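PDB 4OPE: Nrps/pks from Streptomyces albus, which is a ketosynthase domain of the oxazolomycin AT-less type I polyketide synthase, the domain type that joins acyl units by decarboxylative condensation to lengthen the polyketide chain. Local coordinates for the interface of chains A and B. Numbering follows the deposited sequence. Chains: chain A/B, Nrps/pks.

The interface of chains A and B. Residues chain A 50-51, 60, 209-210, 213; chain B 140-141, 143.
B:Leu141, near the end of helix 137-142, packs its side chain against an apolar surface of chain A made by A:Phe51, A:Pro209 and the start of helix 210-217. Its CG stands anti to the carbonyl carbon (chi1 -70°), which sends the isobutyl group towards chain A; the carbonyl O faces chain A as well but meets a different part of it. Methyl CD2 meets ring atom CE1 of A:Phe51 at 3.9 Å and CG of A:Pro209 at 4.2 Å, and the B:Leu141 side chain runs at a slant to those of both residues. The carbonyl O of B:Leu141 lies in the plane of the A:Phe51 ring, at its edge, 3.6 Å from CD1. Over the centre of one ring face sits CB of A:Arg50 from the same chain, 3.7 Å above the plane, which may limit how the ring can turn. Beside this, A:Leu213 reaches across with CD1 to CA of B:Leu141 (3.9 Å). The methyl CB of B:Ala140 meets CD2 of A:Leu210 at 4.0 Å. Direct polar bonds between the chains are absent here; instead water 1 bridges the carbonyl O of B:Leu141 (2.7 Å) and that of A:Gly60 (2.8 Å), giving both oxygens a polar partner. Ketosynthases of this family typically act as homodimers, and this small, mainly apolar patch, repeated by the two-fold axis, likely contributes to holding the two subunits together.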
# COMPACT_ATOMS: atom_id res chain seq x y z
N ARG A 50 -25.26 16.75 16.59
CA ARG A 50 -25.58 17.14 15.20
C ARG A 50 -25.85 16.00 14.24
O ARG A 50 -26.36 16.24 13.15
CB ARG A 50 -24.47 17.97 14.55
CG ARG A 50 -23.78 18.93 15.49
CD ARG A 50 -23.68 20.32 14.89
NE ARG A 50 -22.90 20.38 13.64
CZ ARG A 50 -21.75 21.05 13.50
NH1 ARG A 50 -21.13 21.07 12.31
NH2 ARG A 50 -21.20 21.69 14.54
N PHE A 51 -25.42 14.78 14.60
CA PHE A 51 -25.37 13.65 13.68
C PHE A 51 -26.04 12.39 14.20
O PHE A 51 -26.14 11.40 13.47
CB PHE A 51 -23.93 13.28 13.38
CG PHE A 51 -23.03 14.44 13.11
CD1 PHE A 51 -23.18 15.21 11.96
CD2 PHE A 51 -22.02 14.76 13.99
CE1 PHE A 51 -22.34 16.29 11.71
CE2 PHE A 51 -21.18 15.83 13.74
CZ PHE A 51 -21.35 16.60 12.60
N GLY A 60 -29.40 9.85 6.84
CA GLY A 60 -28.37 10.88 6.99
C GLY A 60 -27.93 11.07 8.42
O GLY A 60 -27.48 12.17 8.84
N PRO A 209 -16.31 13.13 11.88
CA PRO A 209 -17.63 12.51 12.02
C PRO A 209 -18.22 11.85 10.76
O PRO A 209 -19.10 11.03 10.87
CB PRO A 209 -18.52 13.69 12.45
CG PRO A 209 -17.80 14.93 12.03
CD PRO A 209 -16.36 14.58 12.20
N LEU A 210 -17.77 12.24 9.59
CA LEU A 210 -18.17 11.62 8.31
C LEU A 210 -18.11 10.11 8.37
O LEU A 210 -19.03 9.44 7.92
CB LEU A 210 -17.28 12.14 7.20
CG LEU A 210 -17.52 12.00 5.68
CD1 LEU A 210 -17.20 10.61 5.17
CD2 LEU A 210 -18.93 12.38 5.31
N LEU A 213 -21.15 8.56 9.78
CA LEU A 213 -22.29 8.54 8.84
C LEU A 213 -22.17 7.49 7.75
O LEU A 213 -23.09 6.73 7.50
CB LEU A 213 -22.54 9.91 8.22
CG LEU A 213 -22.99 10.91 9.27
CD1 LEU A 213 -23.06 12.25 8.61
CD2 LEU A 213 -24.35 10.59 9.87
N ALA B 140 -23.56 15.48 3.34
CA ALA B 140 -23.66 14.26 4.13
C ALA B 140 -23.68 14.54 5.63
O ALA B 140 -24.39 13.86 6.37
CB ALA B 140 -22.52 13.31 3.78
N LEU B 141 -22.90 15.52 6.07
CA LEU B 141 -22.93 15.98 7.46
C LEU B 141 -24.28 16.63 7.83
O LEU B 141 -24.73 16.57 8.98
CB LEU B 141 -21.83 17.03 7.71
CG LEU B 141 -20.37 16.60 7.73
CD1 LEU B 141 -19.47 17.75 8.18
CD2 LEU B 141 -20.17 15.41 8.63
N GLY B 143 -27.03 15.77 6.49
CA GLY B 143 -28.01 14.72 6.48
C GLY B 143 -28.77 14.65 5.19
O GLY B 143 -29.64 13.81 5.04
O HOH W 1 -26.43 14.60 9.83